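Local structure of putative xanthine dehydrogenase YAGS fad-binding subunit (Escherichia coli, 5G5G) at residues A609-G614 against V672-D677; G438-L443 against V690-L695. The protein binds the pterin cytosine dinucleotide form of the molybdenum cofactor and is probably the catalytic subunit of a periplasmic aldehyde oxidase of the xanthine dehydrogenase family. All coordinates share one frame; numbering follows the deposited sequence.

Interaction 1: residues A609-G614 against V672-D677; sequences AVCAAG and VIFLDD
Asp677 OD2 accepts the backbone N-H of Gly614 at 2.8 Å; the bond is nearly straight (162° at the hydrogen) and uses the anti lone pair. It closes the far end of a parallel beta pairing at the edge of a mixed sheet, where segments 609-612 and 672-674 run at 21° to each other. Ile673 straddles Val610, giving its N-H to Ala609 O and taking the N-H of Cys611 on its O, and Leu675 N then bonds to Cys611 O, each at 2.9 Å. Asp677 carries its CG opposite the backbone N (chi1 -173°), which lays the carboxylate against Ala612, with Ala612 CB 3.7 Å from Asp677 CG, while Gln400 bonds to OD1. With an alanine here, Gly614 N would probably lose its carboxylate acceptor and Gln400 one of its two acceptors, leaving the segments just past the strands less firmly tied. On the face toward helix 619-638, Cys611 CB meets Phe674 CD1 at 3.8 Å. On the other face, the Val610 and Leu675 side chains cross at a slant, CG1 of the valine meeting CG of the leucine at 4.1 Å, and helix 401-412 covers Leu675. Ala613, just past the strand, touches the pterin cytosine dinucleotide, so the pairing borders the cofactor pocket. Where the strands part, one water takes the N-H of Ala613 and donates to Gly614 O and Leu675 O, the latter at 2.7 Å.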
ATOM      1  N   ALA C 609     -10.421  18.320   3.710  1.00 12.70           N
ATOM      2  CA  ALA C 609     -10.607  17.952   5.126  1.00 12.89           C
ATOM      3  C   ALA C 609     -10.420  19.200   6.003  1.00 13.47           C
ATOM      4  O   ALA C 609      -9.391  19.879   5.907  1.00 12.45           O
ATOM      5  CB  ALA C 609      -9.611  16.904   5.545  1.00 13.49           C
ATOM      6  N   VAL C 610     -11.383  19.464   6.872  1.00 12.98           N
ATOM      7  CA  VAL C 610     -11.228  20.467   7.880  1.00 13.77           C
ATOM      8  C   VAL C 610     -11.185  19.767   9.254  1.00 13.96           C
ATOM      9  O   VAL C 610     -12.142  19.095   9.652  1.00 13.66           O
ATOM     10  CB  VAL C 610     -12.343  21.536   7.824  1.00 14.10           C
ATOM     11  CG1 VAL C 610     -12.088  22.621   8.857  1.00 14.94           C
ATOM     12  CG2 VAL C 610     -12.483  22.166   6.411  1.00 14.71           C
ATOM     13  N   CYS C 611     -10.056  19.919   9.969  1.00 13.78           N
ATOM     14  CA  CYS C 611      -9.782  19.192  11.200  1.00 13.65           C
ATOM     15  C   CYS C 611      -9.622  20.091  12.411  1.00 14.06           C
ATOM     16  O   CYS C 611      -9.007  21.198  12.324  1.00 14.32           O
ATOM     17  CB  CYS C 611      -8.478  18.425  11.003  1.00 14.41           C
ATOM     18  SG  CYS C 611      -8.581  17.232   9.698  1.00 16.05           S
ATOM     19  N   ALA C 612     -10.115  19.583  13.543  1.00 13.48           N
ATOM     20  CA  ALA C 612      -9.919  20.172  14.866  1.00 14.17           C
ATOM     21  C   ALA C 612      -9.258  19.117  15.757  1.00 14.08           C
ATOM     22  O   ALA C 612      -9.904  18.146  16.198  1.00 13.69           O
ATOM     23  CB  ALA C 612     -11.246  20.612  15.437  1.00 15.04           C
ATOM     24  N   ALA C 613      -7.940  19.283  15.954  1.00 14.03           N
ATOM     25  CA  ALA C 613      -7.105  18.281  16.622  1.00 13.59           C
ATOM     26  C   ALA C 613      -6.172  18.946  17.645  1.00 13.60           C
ATOM     27  O   ALA C 613      -4.983  18.633  17.787  1.00 13.43           O
ATOM     28  CB  ALA C 613      -6.326  17.524  15.563  1.00 13.90           C
ATOM     29  N   GLY C 614      -6.730  19.853  18.413  1.00 13.79           N
ATOM     30  CA  GLY C 614      -5.921  20.693  19.344  1.00 13.90           C
ATOM     31  C   GLY C 614      -4.965  21.641  18.626  1.00 13.56           C
ATOM     32  O   GLY C 614      -5.094  21.895  17.429  1.00 13.61           O
ATOM     33  N   VAL C 672      -6.349  20.733   3.035  1.00 14.14           N
ATOM     34  CA  VAL C 672      -6.524  20.521   4.459  1.00 13.80           C
ATOM     35  C   VAL C 672      -6.557  21.882   5.167  1.00 14.32           C
ATOM     36  O   VAL C 672      -5.717  22.730   4.879  1.00 14.32           O
ATOM     37  CB  VAL C 672      -5.398  19.679   5.067  1.00 13.84           C
ATOM     38  CG1 VAL C 672      -5.644  19.464   6.565  1.00 14.35           C
ATOM     39  CG2 VAL C 672      -5.237  18.316   4.396  1.00 13.48           C
ATOM     40  N   ILE C 673      -7.484  22.061   6.120  1.00 13.66           N
ATOM     41  CA  ILE C 673      -7.509  23.284   6.966  1.00 14.41           C
ATOM     42  C   ILE C 673      -7.532  22.779   8.396  1.00 13.70           C
ATOM     43  O   ILE C 673      -8.373  21.931   8.719  1.00 13.45           O
ATOM     44  CB  ILE C 673      -8.752  24.128   6.708  1.00 15.35           C
ATOM     45  CG1 ILE C 673      -8.708  24.727   5.279  1.00 16.15           C
ATOM     46  CG2 ILE C 673      -8.894  25.257   7.744  1.00 16.10           C
ATOM     47  CD1 ILE C 673      -9.976  25.406   4.858  1.00 17.27           C
ATOM     48  N   PHE C 674      -6.650  23.320   9.227  1.00 13.34           N
ATOM     49  CA  PHE C 674      -6.677  23.046  10.655  1.00 13.51           C
ATOM     50  C   PHE C 674      -7.272  24.212  11.379  1.00 14.35           C
ATOM     51  O   PHE C 674      -6.751  25.311  11.290  1.00 14.22           O
ATOM     52  CB  PHE C 674      -5.292  22.764  11.202  1.00 13.38           C
ATOM     53  CG  PHE C 674      -4.686  21.505  10.635  1.00 13.18           C
ATOM     54  CD1 PHE C 674      -5.182  20.265  11.032  1.00 13.62           C
ATOM     55  CD2 PHE C 674      -3.631  21.582   9.776  1.00 13.90           C
ATOM     56  CE1 PHE C 674      -4.634  19.073  10.529  1.00 13.62           C
ATOM     57  CE2 PHE C 674      -3.087  20.405   9.262  1.00 13.79           C
ATOM     58  CZ  PHE C 674      -3.609  19.172   9.625  1.00 13.69           C
ATOM     59  N   LEU C 675      -8.363  23.987  12.090  1.00 15.24           N
ATOM     60  CA  LEU C 675      -8.853  24.997  13.009  1.00 17.81           C
ATOM     61  C   LEU C 675      -7.909  25.100  14.193  1.00 19.44           C
ATOM     62  O   LEU C 675      -7.277  24.104  14.597  1.00 18.87           O
ATOM     63  CB  LEU C 675     -10.262  24.605  13.516  1.00 19.89           C
ATOM     64  CG  LEU C 675     -11.332  24.521  12.421  1.00 22.27           C
ATOM     65  CD1 LEU C 675     -12.731  24.332  13.024  1.00 24.20           C
ATOM     66  CD2 LEU C 675     -11.365  25.730  11.536  1.00 23.29           C
ATOM     67  N   ASP C 676      -7.755  26.294  14.740  1.00 19.58           N
ATOM     68  CA  ASP C 676      -7.031  26.511  16.015  0.50 20.75           C
ATOM     69  C   ASP C 676      -7.946  25.814  17.041  1.00 21.49           C
ATOM     70  O   ASP C 676      -9.054  26.281  17.268  1.00 25.97           O
ATOM     71  CB  ASP C 676      -6.934  28.028  16.450  0.50 20.19           C
ATOM     72  CG  ASP C 676      -5.699  28.839  15.880  0.50 20.26           C
ATOM     73  OD1 ASP C 676      -4.882  28.253  15.139  0.50 20.48           O
ATOM     74  OD2 ASP C 676      -5.565  30.108  16.172  0.50 17.74           O
ATOM     75  N   ASP C 677      -7.524  24.737  17.635  1.00 21.82           N
ATOM     76  CA  ASP C 677      -8.363  24.014  18.524  1.00 20.56           C
ATOM     77  C   ASP C 677      -7.619  23.781  19.840  1.00 18.55           C
ATOM     78  O   ASP C 677      -7.870  22.827  20.533  1.00 17.96           O
ATOM     79  CB  ASP C 677      -8.713  22.736  17.805  1.00 20.64           C
ATOM     80  CG  ASP C 677      -9.714  21.910  18.507  1.00 20.80           C
ATOM     81  OD1 ASP C 677     -10.804  22.472  18.860  1.00 23.65           O
ATOM     82  OD2 ASP C 677      -9.445  20.667  18.673  1.00 21.35           O
TER
HETATM   83  O   HOH W   1      -6.548  21.537  15.012  1.00 15.15           O
HETATM   84  O   HOH W   2      -4.217  24.241  15.633  1.00 33.29           O

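Interaction 2: residues G438-L443 against V690-L695; sequences GFRNNL and VGELGL. With MCN (pterin cytosine dinucleotide), chain Y; MOS (dioxothiomolybdenum(VI) ion), chain Z.
Arg440, which gives the most surface to this contact, grips Glu692 in a salt bridge: NH2 lies 2.8 Å from OE1, and NE reaches the same oxygen in a weaker bond of 3.1 Å. The two flat groups stand almost perpendicular (planes 89° apart), and NH2 approaches OE1 from above the carboxylate plane, so this is a lopsided grip on one oxygen rather than a paired, coplanar one. A turn about the CB-CG bond (chi2 69°) bends the arginine chain, bringing NE and NH2 to the acid. Glu692 itself extends beyond CG toward the cofactor: its CD sits 3.4 Å from S8' of the pterin cytosine dinucleotide, and OE2, which accepts the N-H of Ala351, is 2.9 Å from O2 of the molybdenum centre. This is consistent with the active-site glutamate of the xanthine oxidase family, with Arg440 probably helping, as a second-shell residue, to position it. Just before it, the N-H groups of Val690 and Gly691 both bond to phosphate oxygen O2A of the cofactor. Leu693 supplies the apolar share, its CA 4.0 Å from Arg440 CB and its CD1 3.9 Å from Phe439 N, a buried amide with no partner in the model. Around the contact, Leu693 also rests on strand 584-596, which pairs with 429-441, while Arg440 NH1 forms a salt bridge to Glu354 at the start of helix 354-372.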
ATOM      1  N   GLY C 438     -15.864  13.299  10.657  1.00 12.72           N
ATOM      2  CA  GLY C 438     -14.888  12.492  11.322  1.00 12.62           C
ATOM      3  C   GLY C 438     -14.843  12.758  12.820  1.00 12.41           C
ATOM      4  O   GLY C 438     -15.155  13.838  13.286  1.00 12.14           O
ATOM      5  N   PHE C 439     -14.434  11.745  13.557  1.00 12.77           N
ATOM      6  CA  PHE C 439     -14.433  11.719  15.002  1.00 12.94           C
ATOM      7  C   PHE C 439     -13.402  10.709  15.433  1.00 13.15           C
ATOM      8  O   PHE C 439     -13.391   9.583  14.917  1.00 13.40           O
ATOM      9  CB  PHE C 439     -15.803  11.280  15.505  1.00 14.37           C
ATOM     10  CG  PHE C 439     -15.873  11.099  17.008  1.00 15.53           C
ATOM     11  CD1 PHE C 439     -16.070  12.204  17.809  1.00 16.80           C
ATOM     12  CD2 PHE C 439     -15.587   9.853  17.606  1.00 16.15           C
ATOM     13  CE1 PHE C 439     -16.091  12.077  19.202  1.00 17.80           C
ATOM     14  CE2 PHE C 439     -15.552   9.711  19.000  1.00 17.13           C
ATOM     15  CZ  PHE C 439     -15.821  10.841  19.779  1.00 16.79           C
ATOM     16  N   ARG C 440     -12.604  11.066  16.437  1.00 12.94           N
ATOM     17  CA  ARG C 440     -11.611  10.134  17.031  1.00 12.50           C
ATOM     18  C   ARG C 440     -11.232  10.655  18.384  1.00 12.61           C
ATOM     19  O   ARG C 440     -10.958  11.849  18.527  1.00 13.14           O
ATOM     20  CB  ARG C 440     -10.389  10.011  16.140  1.00 12.47           C
ATOM     21  CG  ARG C 440      -9.369   8.965  16.560  1.00 12.49           C
ATOM     22  CD  ARG C 440      -9.843   7.528  16.403  1.00 13.19           C
ATOM     23  NE  ARG C 440      -8.799   6.632  16.858  1.00 13.27           N
ATOM     24  CZ  ARG C 440      -8.921   5.318  17.038  1.00 14.83           C
ATOM     25  NH1 ARG C 440     -10.090   4.703  16.836  1.00 15.08           N
ATOM     26  NH2 ARG C 440      -7.868   4.600  17.429  1.00 14.00           N
ATOM     27  N   ASN C 441     -11.260   9.802  19.387  1.00 12.29           N
ATOM     28  CA  ASN C 441     -10.910  10.235  20.715  1.00 12.79           C
ATOM     29  C   ASN C 441      -9.422  10.669  20.849  1.00 13.09           C
ATOM     30  O   ASN C 441      -8.563  10.286  20.034  1.00 13.90           O
ATOM     31  CB  ASN C 441     -11.273   9.169  21.742  1.00 13.51           C
ATOM     32  CG  ASN C 441     -12.777   9.096  21.998  1.00 14.56           C
ATOM     33  OD1 ASN C 441     -13.467  10.108  21.964  1.00 15.15           O
ATOM     34  ND2 ASN C 441     -13.275   7.917  22.294  1.00 15.41           N
ATOM     35  N   ASN C 442      -9.179  11.473  21.876  1.00 12.57           N
ATOM     36  CA  ASN C 442      -7.844  11.860  22.249  1.00 13.11           C
ATOM     37  C   ASN C 442      -7.483  11.084  23.501  1.00 13.63           C
ATOM     38  O   ASN C 442      -8.178  11.192  24.493  1.00 14.32           O
ATOM     39  CB  ASN C 442      -7.765  13.347  22.524  1.00 13.01           C
ATOM     40  CG  ASN C 442      -6.385  13.789  22.885  1.00 13.32           C
ATOM     41  OD1 ASN C 442      -5.480  13.642  22.090  1.00 13.70           O
ATOM     42  ND2 ASN C 442      -6.212  14.336  24.088  1.00 13.25           N
ATOM     43  N   LEU C 443      -6.393  10.325  23.464  1.00 13.96           N
ATOM     44  CA  LEU C 443      -6.005   9.412  24.543  1.00 14.57           C
ATOM     45  C   LEU C 443      -4.670   9.852  25.155  1.00 14.39           C
ATOM     46  O   LEU C 443      -3.838  10.406  24.473  1.00 13.53           O
ATOM     47  CB  LEU C 443      -5.854   7.991  23.987  1.00 15.34           C
ATOM     48  CG  LEU C 443      -7.080   7.395  23.283  1.00 16.72           C
ATOM     49  CD1 LEU C 443      -6.725   6.005  22.708  1.00 17.34           C
ATOM     50  CD2 LEU C 443      -8.294   7.306  24.207  1.00 18.10           C
ATOM     51  N   VAL C 690      -3.958  13.604  15.501  1.00 11.66           N
ATOM     52  CA  VAL C 690      -4.492  13.802  14.132  1.00 12.42           C
ATOM     53  C   VAL C 690      -4.346  12.655  13.153  1.00 12.31           C
ATOM     54  O   VAL C 690      -5.087  12.569  12.163  1.00 11.50           O
ATOM     55  CB  VAL C 690      -3.930  15.077  13.504  1.00 13.44           C
ATOM     56  CG1 VAL C 690      -2.534  14.864  12.926  1.00 13.89           C
ATOM     57  CG2 VAL C 690      -4.921  15.682  12.494  1.00 14.54           C
ATOM     58  N   GLY C 691      -3.347  11.835  13.378  1.00 11.68           N
ATOM     59  CA  GLY C 691      -2.980  10.784  12.418  1.00 11.69           C
ATOM     60  C   GLY C 691      -4.038   9.730  12.102  1.00 11.51           C
ATOM     61  O   GLY C 691      -3.988   9.157  11.006  1.00 11.46           O
ATOM     62  N   GLU C 692      -4.956   9.492  13.048  1.00 11.32           N
ATOM     63  CA  GLU C 692      -6.102   8.611  12.833  1.00 11.53           C
ATOM     64  C   GLU C 692      -7.356   9.368  12.443  1.00 12.16           C
ATOM     65  O   GLU C 692      -8.089   8.933  11.550  1.00 12.92           O
ATOM     66  CB  GLU C 692      -6.306   7.700  14.036  1.00 12.98           C
ATOM     67  CG  GLU C 692      -5.147   6.734  14.316  1.00 13.26           C
ATOM     68  CD  GLU C 692      -5.465   5.782  15.469  1.00 14.87           C
ATOM     69  OE1 GLU C 692      -5.729   6.239  16.596  1.00 14.87           O
ATOM     70  OE2 GLU C 692      -5.476   4.560  15.183  1.00 17.55           O
ATOM     71  N   LEU C 693      -7.571  10.520  13.078  1.00 12.21           N
ATOM     72  CA  LEU C 693      -8.683  11.423  12.764  1.00 12.65           C
ATOM     73  C   LEU C 693      -8.789  11.657  11.257  1.00 12.12           C
ATOM     74  O   LEU C 693      -9.872  11.644  10.684  1.00 11.48           O
ATOM     75  CB  LEU C 693      -8.499  12.756  13.492  1.00 12.54           C
ATOM     76  CG  LEU C 693      -9.521  13.816  13.048  1.00 13.11           C
ATOM     77  CD1 LEU C 693     -10.947  13.453  13.469  1.00 13.44           C
ATOM     78  CD2 LEU C 693      -9.070  15.158  13.618  1.00 14.08           C
ATOM     79  N   GLY C 694      -7.639  11.828  10.612  1.00 12.05           N
ATOM     80  CA  GLY C 694      -7.627  12.170   9.210  1.00 11.73           C
ATOM     81  C   GLY C 694      -8.351  11.210   8.346  1.00 11.97           C
ATOM     82  O   GLY C 694      -8.811  11.594   7.262  1.00 12.87           O
ATOM     83  N   LEU C 695      -8.330   9.930   8.726  1.00 11.44           N
ATOM     84  CA  LEU C 695      -9.030   8.887   7.976  1.00 11.70           C
ATOM     85  C   LEU C 695     -10.555   8.803   8.228  1.00 12.28           C
ATOM     86  O   LEU C 695     -11.317   8.349   7.400  1.00 13.33           O
ATOM     87  CB  LEU C 695      -8.397   7.531   8.324  1.00 11.52           C
ATOM     88  CG  LEU C 695      -8.949   6.291   7.679  1.00 11.89           C
ATOM     89  CD1 LEU C 695      -8.848   6.392   6.175  1.00 12.90           C
ATOM     90  CD2 LEU C 695      -8.207   5.042   8.132  1.00 12.42           C
TER
HETATM   91  N1  MCN Y 921       0.820  16.321  14.557  1.00 10.61           N
HETATM   92  C2  MCN Y 921       1.097  17.759  14.646  1.00 10.31           C
HETATM   93  N3  MCN Y 921       0.157  18.235  15.752  1.00 10.44           N
HETATM   94  C4  MCN Y 921      -0.811  17.648  16.436  1.00 10.65           C
HETATM   95  C5  MCN Y 921      -0.812  16.155  16.248  1.00 10.58           C
HETATM   96  C6  MCN Y 921      -0.085  15.615  15.315  1.00 10.31           C
HETATM   97  O2  MCN Y 921       1.831  18.392  14.091  1.00 10.67           O
HETATM   98  N4  MCN Y 921      -1.641  18.163  17.271  1.00 10.72           N
HETATM   99  C1' MCN Y 921       1.489  15.726  13.411  1.00 10.98           C
HETATM  100  C2D MCN Y 921       3.023  15.501  13.683  1.00 11.03           C
HETATM  101  O2' MCN Y 921       3.735  15.508  12.448  1.00 11.43           O
HETATM  102  C3' MCN Y 921       2.944  14.178  14.256  1.00 11.03           C
HETATM  103  C4D MCN Y 921       1.875  13.276  13.489  1.00 10.70           C
HETATM  104  O4D MCN Y 921       0.951  14.421  13.159  1.00 10.68           O
HETATM  105  O3' MCN Y 921       4.167  13.357  14.299  1.00 10.71           O
HETATM  106  C5' MCN Y 921       1.085  12.271  14.093  1.00 10.12           C
HETATM  107  O5' MCN Y 921       0.876  12.468  15.472  1.00  9.80           O
HETATM  108  PA  MCN Y 921      -0.273  11.688  16.162  1.00  9.99           P
HETATM  109  O1A MCN Y 921      -0.054  11.830  17.668  1.00 10.68           O
HETATM  110  O2A MCN Y 921      -1.580  12.034  15.540  1.00 11.05           O
HETATM  111  O3A MCN Y 921       0.029  10.082  15.751  1.00 10.74           O
HETATM  112  PB  MCN Y 921       1.060   9.159  16.517  1.00 10.73           P
HETATM  113  O1B MCN Y 921       0.403   8.492  17.647  1.00 10.42           O
HETATM  114  O2B MCN Y 921       2.332   9.908  16.744  1.00 11.19           O
HETATM  115  O3B MCN Y 921       1.379   8.171  15.337  1.00 10.06           O
HETATM  116  C10 MCN Y 921       0.483   7.002  15.105  1.00  9.75           C
HETATM  117  C9' MCN Y 921      -0.468   7.188  13.976  1.00  9.77           C
HETATM  118  C8' MCN Y 921      -1.445   5.889  13.976  1.00  9.95           C
HETATM  119  S8' MCN Y 921      -2.088   5.300  15.406  1.00  9.98           S
HETATM  120  C7' MCN Y 921      -1.510   5.280  12.896  1.00  9.79           C
HETATM  121  S7' MCN Y 921      -2.369   3.719  12.747  1.00  9.88           S
HETATM  122  C6' MCN Y 921      -1.088   5.907  11.532  1.00  9.78           C
HETATM  123  C7  MCN Y 921      -0.745   7.437  11.860  1.00  9.15           C
HETATM  124  O9' MCN Y 921       0.172   7.564  12.869  1.00  9.76           O
HETATM  125  N5' MCN Y 921       0.254   5.182  11.224  1.00  9.12           N
HETATM  126  C4A MCN Y 921       1.163   5.781  10.195  1.00  9.51           C
HETATM  127  N8' MCN Y 921      -0.098   7.995  10.654  1.00  9.39           N
HETATM  128  C4B MCN Y 921       0.893   7.318  10.037  1.00  9.53           C
HETATM  129  N1' MCN Y 921       1.586   7.949   9.005  1.00  9.54           N
HETATM  130  C2' MCN Y 921       2.772   7.435   8.469  1.00 10.12           C
HETATM  131  N2' MCN Y 921       3.389   7.983   7.536  1.00  9.93           N
HETATM  132  N3' MCN Y 921       2.935   6.089   8.649  1.00  9.78           N
HETATM  133  C4' MCN Y 921       2.380   5.229   9.582  1.00 10.23           C
HETATM  134  O4' MCN Y 921       2.524   4.023   9.861  1.00  9.07           O
HETATM  135 MO   MOS Z 922      -2.675   3.086  14.945  1.00 12.91          MO
HETATM  136  S   MOS Z 922      -4.172   1.395  14.427  0.60 14.31           S
HETATM  137  O1  MOS Z 922      -1.261   2.019  15.185  1.00 12.77           O
HETATM  138  O2  MOS Z 922      -3.690   2.931  16.771  1.00 14.52           O

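How the interactions relate
Following the chain from the N terminus, strand 429-441 comes first and waits 246 residues for 690-695 to return to it, so interaction 2 closes the longer loop. Interaction 1 is nested inside: strand 602-612 leads through helix 619-638 to strand 669-674, which lies beside it at the edge. Both contacts reach one mixed sheet, ordered 429-441, 584-596, 602-612, 669-674 across these strands. Their centres are 11 Å apart and they touch directly: Val690 CG2 lies 3.8 Å from Ala613 CB and also meets Phe674 CE1. The edge pairing and the cofactor-binding loop before helix 698-710 are thus packed against each other.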